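Local coordinates for protein glucokinase (Enterococcus faecalis, PDB 2QM1) that probably phosphorylates glucose at the expense of ATP, as a zinc- and magnesium-binding sugar kinase of the ROK family, at residues M73-S78 against G84-A89; H45-I50 against L92-V97; A113-A118 against G154-G159. All blocks are in the same frame, centred on the assembly; numbering follows the deposited sequence. Where two conformers were deposited one is given.

Contact 1: M73-S78 against G84-A89; sequences MGTPGS and GTVVGA
Ser78 and Val87 face each other as an antiparallel hydrogen-bonded pair, and their backbones hold the contact together. Ser78 N donates to Val87 O at 2.6 Å, and Val87 N returns a bond to Ser78 O at 2.8 Å; both are nearly straight. Ser78 O also receives the CA-H of Val86, a weaker C-H...O contact with 3.4 Å between Val86 CA and Ser78 O. On the pair's own face of the ribbon, Val87 CG1 lies against Ser78 OG, while the polar end of the serine hydrogen-bonds to a backbone partner, Ala161 O.

The neighbouring shell is apolar. Thr75 and Val86 reach toward each other tip to tip, with CG2 of Thr75 3.9 Å from CG2 of Val86, so the beta-branched shape of both residues supplies the methyls that meet. The other threonine branch, OG1, stands opposite the backbone nitrogen (chi1 176°), where Thr75 OG1 gives a 2.8 Å hydrogen bond to Pro76 O, in the carbonyl plane on a lone pair. This bond steadies the bend after strand 68-75 in a buried spot. Pro76 O lies 3.5 Å from Val86 CG1 and also touches Ala89 CB. Gly77 suits its place twice over: its phi is positive, and the backbone of Val87 to Ala89 crowds the side where a side chain would start, with Gly77 C 3.6 Å from Val87 O.

Further out, Leu114 and Val100 pack on Val86. Gly84 and Thr85 form a G1 beta bulge, together facing one residue of strand 78-80. The whole belongs to a short beta hairpin, 78-80 with 85-87, that follows strand 68-75 of the actin-like ATPase fold; Gly77, just before its first strand, lies close to the magnesium ligand Asn116.

Contact 2: H45-I50 against L92-V97; sequences HIVPSI and LNWTTV
Ile46 is the bump of this contact, and Leu92 with Trp94 make the hollow that receives it. Its terminal methyl, CD1, drops between the two: it is 4.0 Å from Leu92 CD2 and 3.9 Å from Trp94 NE1. The other branch, Ile46 CG2, rests 3.8 Å from Trp94 CZ2, so the two branches are spread along the indole, CD1 by the pyrrole part and CG2 by the benzene part. The isoleucine and the tryptophan cross obliquely, whereas the isoleucine and Leu92 cross at about a right angle. An extended CG1-CD1 arm (chi2 174°) gives Ile46 the length to reach the bottom of the notch.

Leu92 has a second task. Its CD1 sits 3.7 Å above one face of the Trp94 ring, offset toward the rim, on the same side as the isoleucine, so that Leu92 and Ile46 share that side of the indole. Val47 adds a looser touch, Val47 CG2 to Trp94 CZ2 at 4.4 Å.

The hollow lies over the five-stranded sheet that contains strand 7-13, in the actin-like fold, where the first turn of helix 46-60 meets the loop leading from strand 85-87 to helix 100-108. Leu13 of strand 7-13 is touched by Ile46, Leu92 and Trp94 alike and forms part of the floor, and Val100 of helix 100-108 closes on Trp94 and Val47. Large apolar residues suit such a buried junction, but the indole also brings a polar N-H, which is satisfied by Gly43 O. On the helix side Ile46 O is gripped twice, by Ser49 OG at 2.6 Å on a lone pair and by Ile50 N in the helical pattern.

Contact 3: A113-A118 against G154-G159; sequences ALDNDA and GKLLHG
A histidine-carboxylate hydrogen bond, close to the magnesium site, joins His158 to Asp115 at the point where strand 112-116 ends and helix 117-128 begins. His158 NE2 donates to Asp115 OD2 at 2.6 Å, entering on the syn lone pair, and the N-H...O angle is 163°. The ring is swung beside its own backbone nitrogen (chi1 -61°), which brings NE2 to the aspartate; an imidazole N-H suits a buried carboxylate. The carboxylate meets the imidazole at its edge, with the two planes only 26° apart. Leu156 CD1 packs beside Asp115 OD2.

The second oxygen fixes how the carboxylate is turned. Asp115 OD1 takes Asn116 N at 2.6 Å on its anti lone pair and also accepts from the amide of Asn119. Both asparagines are magnesium ligands, so the aspartate is tied directly to residues of the metal site, and Asn116 also sits at the N-cap position of the helix.

Asp115 bonds through its backbone to Met73 and Thr75 in the neighbouring strand 68-75. Strand 155-156 borders the other sheet, and Leu156 packs on Asn119 and Leu123 of helix 117-128, while Leu157 meets Leu261 of the second subunit.

Contact 2 is the wholly buried, purely apolar one of the three, a helix start seated on a loop. Contact 1, only partly buried, relies on backbone bonds between strands, and contact 3, also partly buried, on one polar side-chain pair that spans two sheets. Contacts 1 and 2 share a border: Trp94 packs on Ala89 and Thr75, and Val97 meets Thr85 and Val87. Contacts 1 and 3 share the sheet, since strands 68-75 and 112-116 are neighbours bonded through Met73. Contacts 2 and 3 do not touch, their nearest atoms being about 7 Å apart. Contact 2, farthest from the magnesium of the three, is apolar, whereas contact 3 beside it is polar.

Contact 1: M73-S78 against G84-A89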
loop_
_atom_site.group_PDB
_atom_site.type_symbol
_atom_site.label_atom_id
_atom_site.label_comp_id
_atom_site.label_asym_id
_atom_site.label_seq_id
_atom_site.Cartn_x
_atom_site.Cartn_y
_atom_site.Cartn_z
HETATM N N MSE B 73 2.686 -9.841 21.346
HETATM C CA MSE B 73 3.750 -10.693 20.756
HETATM C C MSE B 73 3.923 -10.499 19.243
HETATM O O MSE B 73 2.955 -10.431 18.536
HETATM C CB MSE B 73 3.471 -12.182 21.081
HETATM C CG MSE B 73 4.523 -13.164 20.515
HETATM SE SE MSE B 73 4.045 -14.936 21.145
HETATM C CE MSE B 73 4.488 -15.932 19.531
ATOM N N GLY B 74 5.161 -10.400 18.770
ATOM C CA GLY B 74 5.469 -10.502 17.381
ATOM C C GLY B 74 6.008 -11.896 17.050
ATOM O O GLY B 74 6.758 -12.466 17.823
ATOM N N THR B 75 5.592 -12.439 15.906
ATOM C CA THR B 75 5.944 -13.793 15.502
ATOM C C THR B 75 6.252 -13.812 14.009
ATOM O O THR B 75 5.623 -13.080 13.229
ATOM C CB THR B 75 4.787 -14.790 15.755
ATOM O OG1 THR B 75 5.145 -16.102 15.255
ATOM C CG2 THR B 75 3.538 -14.321 15.052
ATOM N N PRO B 76 7.177 -14.681 13.602
ATOM C CA PRO B 76 7.356 -14.969 12.186
ATOM C C PRO B 76 6.048 -15.551 11.643
ATOM O O PRO B 76 5.261 -16.119 12.414
ATOM C CB PRO B 76 8.442 -16.045 12.180
ATOM C CG PRO B 76 9.140 -15.877 13.469
ATOM C CD PRO B 76 8.076 -15.497 14.430
ATOM N N GLY B 77 5.821 -15.372 10.336
ATOM C CA GLY B 77 4.656 -15.890 9.607
ATOM C C GLY B 77 3.495 -14.927 9.513
ATOM O O GLY B 77 3.613 -13.761 9.864
ATOM N N SER B 78 2.333 -15.414 9.081
ATOM C CA SER B 78 1.223 -14.497 8.929
ATOM C C SER B 78 0.130 -14.716 9.996
ATOM O O SER B 78 -0.135 -15.829 10.445
ATOM C CB SER B 78 0.724 -14.461 7.490
ATOM O OG SER B 78 -0.515 -15.079 7.343
ATOM N N GLY B 84 -6.318 -14.877 16.344
ATOM C CA GLY B 84 -5.124 -15.061 17.198
ATOM C C GLY B 84 -4.276 -16.276 16.810
ATOM O O GLY B 84 -3.768 -17.026 17.646
ATOM N N THR B 85 -4.117 -16.441 15.509
ATOM C CA THR B 85 -3.715 -17.689 14.904
ATOM C C THR B 85 -2.481 -17.319 14.024
ATOM O O THR B 85 -2.416 -16.197 13.521
ATOM C CB THR B 85 -4.970 -18.138 14.115
ATOM O OG1 THR B 85 -5.600 -19.294 14.728
ATOM C CG2 THR B 85 -4.701 -18.336 12.732
ATOM N N VAL B 86 -1.516 -18.220 13.896
ATOM C CA VAL B 86 -0.308 -17.983 13.099
ATOM C C VAL B 86 -0.159 -19.072 12.020
ATOM O O VAL B 86 -0.109 -20.284 12.342
ATOM C CB VAL B 86 0.998 -18.012 13.998
ATOM C CG1 VAL B 86 2.240 -17.636 13.156
ATOM C CG2 VAL B 86 0.856 -17.108 15.209
ATOM N N VAL B 87 -0.098 -18.643 10.758
ATOM C CA VAL B 87 0.144 -19.541 9.635
ATOM C C VAL B 87 1.457 -19.134 8.892
ATOM O O VAL B 87 1.762 -17.961 8.785
ATOM C CB VAL B 87 -1.118 -19.589 8.700
ATOM C CG1 VAL B 87 -1.134 -18.447 7.672
ATOM C CG2 VAL B 87 -1.293 -20.931 8.054
ATOM N N GLY B 88 2.241 -20.101 8.427
ATOM C CA GLY B 88 3.347 -19.791 7.511
ATOM C C GLY B 88 4.686 -19.543 8.171
ATOM O O GLY B 88 5.580 -18.920 7.572
ATOM N N ALA B 89 4.826 -20.035 9.404
ATOM C CA ALA B 89 6.038 -19.846 10.185
ATOM C C ALA B 89 6.953 -21.059 9.980
ATOM O O ALA B 89 7.341 -21.742 10.940
ATOM C CB ALA B 89 5.691 -19.649 11.674
#

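Contact 2: H45-I50 against L92-V97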
loop_
_atom_site.group_PDB
_atom_site.type_symbol
_atom_site.label_atom_id
_atom_site.label_comp_id
_atom_site.label_asym_id
_atom_site.label_seq_id
_atom_site.Cartn_x
_atom_site.Cartn_y
_atom_site.Cartn_z
ATOM N N HIS B 45 7.298 -26.934 21.496
ATOM C CA HIS B 45 7.882 -26.431 22.760
ATOM C C HIS B 45 7.969 -24.889 22.847
ATOM O O HIS B 45 8.267 -24.350 23.903
ATOM C CB HIS B 45 9.272 -27.083 23.020
ATOM C CG HIS B 45 9.220 -28.575 23.150
ATOM N ND1 HIS B 45 8.515 -29.210 24.147
ATOM C CD2 HIS B 45 9.748 -29.558 22.382
ATOM C CE1 HIS B 45 8.624 -30.520 24.002
ATOM N NE2 HIS B 45 9.359 -30.755 22.930
ATOM N N ILE B 46 7.702 -24.189 21.745
ATOM C CA ILE B 46 7.916 -22.732 21.694
ATOM C C ILE B 46 6.927 -22.001 22.617
ATOM O O ILE B 46 7.325 -21.361 23.600
ATOM C CB ILE B 46 7.869 -22.234 20.235
ATOM C CG1 ILE B 46 9.067 -22.818 19.475
ATOM C CG2 ILE B 46 7.838 -20.659 20.106
ATOM C CD1 ILE B 46 9.043 -22.507 17.970
ATOM N N VAL B 47 5.637 -22.170 22.344
ATOM C CA VAL B 47 4.630 -21.532 23.154
ATOM C C VAL B 47 4.734 -21.951 24.626
ATOM O O VAL B 47 4.687 -21.078 25.479
ATOM C CB VAL B 47 3.211 -21.657 22.568
ATOM C CG1 VAL B 47 2.137 -21.357 23.641
ATOM C CG2 VAL B 47 3.079 -20.715 21.350
ATOM N N PRO B 48 4.891 -23.266 24.932
ATOM C CA PRO B 48 5.107 -23.567 26.365
ATOM C C PRO B 48 6.363 -22.886 26.975
ATOM O O PRO B 48 6.356 -22.534 28.154
ATOM C CB PRO B 48 5.273 -25.084 26.367
ATOM C CG PRO B 48 4.461 -25.535 25.105
ATOM C CD PRO B 48 4.827 -24.497 24.123
ATOM N N SER B 49 7.440 -22.755 26.200
ATOM C CA SER B 49 8.630 -22.096 26.719
ATOM C C SER B 49 8.371 -20.599 27.035
ATOM O O SER B 49 8.949 -20.044 27.974
ATOM C CB SER B 49 9.820 -22.271 25.779
ATOM O OG SER B 49 9.661 -21.472 24.650
ATOM N N ILE B 50 7.473 -19.978 26.271
ATOM C CA ILE B 50 7.167 -18.564 26.428
ATOM C C ILE B 50 6.324 -18.430 27.682
ATOM O O ILE B 50 6.575 -17.554 28.507
ATOM C CB ILE B 50 6.426 -18.025 25.167
ATOM C CG1 ILE B 50 7.371 -18.040 23.924
ATOM C CG2 ILE B 50 5.794 -16.676 25.427
ATOM C CD1 ILE B 50 6.651 -17.559 22.555
ATOM N N LEU B 92 9.994 -22.066 11.903
ATOM C CA LEU B 92 9.766 -22.473 13.277
ATOM C C LEU B 92 9.385 -23.946 13.348
ATOM O O LEU B 92 9.315 -24.511 14.435
ATOM C CB LEU B 92 8.675 -21.604 13.919
ATOM C CG LEU B 92 9.032 -20.156 14.294
ATOM C CD1 LEU B 92 7.874 -19.442 15.014
ATOM C CD2 LEU B 92 10.327 -20.071 15.137
ATOM N N ASN B 93 9.157 -24.552 12.179
ATOM C CA ASN B 93 8.610 -25.904 12.060
ATOM C C ASN B 93 7.118 -25.973 12.378
ATOM O O ASN B 93 6.587 -27.049 12.574
ATOM C CB ASN B 93 9.354 -26.931 12.968
ATOM C CG ASN B 93 10.757 -27.297 12.473
ATOM O OD1 ASN B 93 11.030 -27.286 11.260
ATOM N ND2 ASN B 93 11.651 -27.660 13.420
ATOM N N TRP B 94 6.438 -24.839 12.474
ATOM C CA TRP B 94 4.977 -24.857 12.535
ATOM C C TRP B 94 4.459 -25.104 11.126
ATOM O O TRP B 94 4.528 -24.226 10.303
ATOM C CB TRP B 94 4.426 -23.540 13.076
ATOM C CG TRP B 94 4.793 -23.279 14.514
ATOM C CD1 TRP B 94 5.293 -24.182 15.403
ATOM C CD2 TRP B 94 4.674 -22.044 15.222
ATOM N NE1 TRP B 94 5.511 -23.587 16.619
ATOM C CE2 TRP B 94 5.132 -22.274 16.538
ATOM C CE3 TRP B 94 4.212 -20.767 14.878
ATOM C CZ2 TRP B 94 5.139 -21.277 17.514
ATOM C CZ3 TRP B 94 4.228 -19.774 15.839
ATOM C CH2 TRP B 94 4.700 -20.034 17.147
ATOM N N THR B 95 3.979 -26.311 10.835
ATOM C CA THR B 95 3.470 -26.579 9.492
ATOM C C THR B 95 1.939 -26.516 9.462
ATOM O O THR B 95 1.282 -26.595 8.418
ATOM C CB THR B 95 3.980 -27.922 8.969
ATOM O OG1 THR B 95 3.656 -28.946 9.923
ATOM C CG2 THR B 95 5.490 -27.857 8.770
ATOM N N THR B 96 1.386 -26.308 10.632
ATOM C CA THR B 96 -0.034 -26.363 10.833
ATOM C C THR B 96 -0.388 -25.037 11.530
ATOM O O THR B 96 0.480 -24.462 12.188
ATOM C CB THR B 96 -0.227 -27.628 11.692
ATOM O OG1 THR B 96 -0.605 -28.765 10.866
ATOM C CG2 THR B 96 -1.072 -27.440 12.872
ATOM N N VAL B 97 -1.626 -24.555 11.380
ATOM C CA VAL B 97 -2.077 -23.295 12.026
ATOM C C VAL B 97 -1.951 -23.400 13.573
ATOM O O VAL B 97 -2.459 -24.358 14.180
ATOM C CB VAL B 97 -3.556 -22.971 11.683
ATOM C CG1 VAL B 97 -3.942 -21.614 12.173
ATOM C CG2 VAL B 97 -3.829 -23.063 10.185
#

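Contact 3: A113-A118 against G154-G159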
loop_
_atom_site.group_PDB
_atom_site.type_symbol
_atom_site.label_atom_id
_atom_site.label_comp_id
_atom_site.label_asym_id
_atom_site.label_seq_id
_atom_site.Cartn_x
_atom_site.Cartn_y
_atom_site.Cartn_z
ATOM N N ALA B 113 -2.322 -10.299 22.644
ATOM C CA ALA B 113 -2.504 -9.946 21.268
ATOM C C ALA B 113 -1.230 -10.315 20.522
ATOM O O ALA B 113 -0.148 -10.337 21.095
ATOM C CB ALA B 113 -2.806 -8.443 21.107
ATOM N N LEU B 114 -1.345 -10.667 19.255
ATOM C CA LEU B 114 -0.117 -10.957 18.539
ATOM C C LEU B 114 -0.190 -10.435 17.141
ATOM O O LEU B 114 -1.266 -10.183 16.595
ATOM C CB LEU B 114 0.219 -12.468 18.549
ATOM C CG LEU B 114 -0.454 -13.387 17.519
ATOM C CD1 LEU B 114 -0.092 -14.817 17.792
ATOM C CD2 LEU B 114 -1.967 -13.209 17.465
ATOM N N ASP B 115 0.981 -10.294 16.551
ATOM C CA ASP B 115 1.066 -9.777 15.192
ATOM C C ASP B 115 2.327 -10.288 14.525
ATOM O O ASP B 115 3.124 -10.954 15.142
ATOM C CB ASP B 115 0.888 -8.230 15.106
ATOM C CG ASP B 115 0.208 -7.777 13.784
ATOM O OD1 ASP B 115 0.546 -8.294 12.655
ATOM O OD2 ASP B 115 -0.704 -6.925 13.893
ATOM N N ASN B 116 2.441 -10.048 13.244
ATOM C CA ASN B 116 3.647 -10.430 12.510
ATOM C C ASN B 116 4.867 -9.667 13.059
ATOM O O ASN B 116 4.733 -8.545 13.528
ATOM C CB ASN B 116 3.434 -10.137 11.044
ATOM C CG ASN B 116 4.705 -10.130 10.291
ATOM O OD1 ASN B 116 5.210 -11.188 9.919
ATOM N ND2 ASN B 116 5.283 -8.974 10.135
ATOM N N ASP B 117 6.053 -10.260 12.955
ATOM C CA ASP B 117 7.231 -9.716 13.617
ATOM C C ASP B 117 7.709 -8.362 13.078
ATOM O O ASP B 117 7.993 -7.473 13.867
ATOM C CB ASP B 117 8.373 -10.744 13.685
ATOM C CG ASP B 117 8.829 -11.251 12.304
ATOM O OD1 ASP B 117 8.157 -10.984 11.285
ATOM O OD2 ASP B 117 9.861 -11.977 12.255
ATOM N N ALA B 118 7.732 -8.168 11.758
ATOM C CA ALA B 118 8.030 -6.817 11.227
ATOM C C ALA B 118 6.885 -5.848 11.432
ATOM O O ALA B 118 7.122 -4.670 11.580
ATOM C CB ALA B 118 8.451 -6.866 9.799
ATOM N N GLY B 154 -3.434 5.752 10.208
ATOM C CA GLY B 154 -3.468 5.413 11.621
ATOM C C GLY B 154 -3.551 3.947 12.009
ATOM O O GLY B 154 -3.437 3.615 13.198
ATOM N N LYS B 155 -3.679 3.044 11.041
ATOM C CA LYS B 155 -3.767 1.616 11.390
ATOM C C LYS B 155 -2.764 0.759 10.695
ATOM O O LYS B 155 -2.495 0.934 9.495
ATOM C CB LYS B 155 -5.167 1.031 11.102
ATOM C CG LYS B 155 -6.279 1.880 11.705
ATOM C CD LYS B 155 -7.615 1.461 11.219
ATOM C CE LYS B 155 -8.300 0.504 12.195
ATOM N NZ LYS B 155 -9.597 0.029 11.574
ATOM N N LEU B 156 -2.320 -0.263 11.421
ATOM C CA LEU B 156 -1.385 -1.204 10.874
ATOM C C LEU B 156 -2.140 -1.996 9.780
ATOM O O LEU B 156 -3.257 -2.403 10.013
ATOM C CB LEU B 156 -0.969 -2.152 11.980
ATOM C CG LEU B 156 0.435 -2.728 12.152
ATOM C CD1 LEU B 156 0.214 -4.115 12.829
ATOM C CD2 LEU B 156 1.355 -2.802 10.887
ATOM N N LEU B 157 -1.566 -2.185 8.601
ATOM C CA LEU B 157 -2.258 -3.026 7.560
ATOM C C LEU B 157 -1.958 -4.556 7.574
ATOM O O LEU B 157 -0.822 -4.975 7.753
ATOM C CB LEU B 157 -2.085 -2.474 6.149
ATOM C CG LEU B 157 -2.336 -0.955 5.989
ATOM C CD1 LEU B 157 -2.192 -0.597 4.595
ATOM C CD2 LEU B 157 -3.729 -0.516 6.499
ATOM N N HIS B 158 -3.000 -5.359 7.355
ATOM C CA HIS B 158 -2.885 -6.807 7.336
ATOM C C HIS B 158 -3.309 -7.380 5.996
ATOM O O HIS B 158 -2.795 -8.370 5.581
ATOM C CB HIS B 158 -3.695 -7.398 8.516
ATOM C CG HIS B 158 -3.185 -6.915 9.843
ATOM N ND1 HIS B 158 -3.636 -5.754 10.440
ATOM C CD2 HIS B 158 -2.151 -7.346 10.604
ATOM C CE1 HIS B 158 -2.952 -5.532 11.552
ATOM N NE2 HIS B 158 -2.049 -6.488 11.676
ATOM N N GLY B 159 -4.238 -6.762 5.303
ATOM C CA GLY B 159 -4.809 -7.409 4.105
ATOM C C GLY B 159 -5.639 -8.663 4.371
ATOM O O GLY B 159 -5.819 -9.084 5.550
#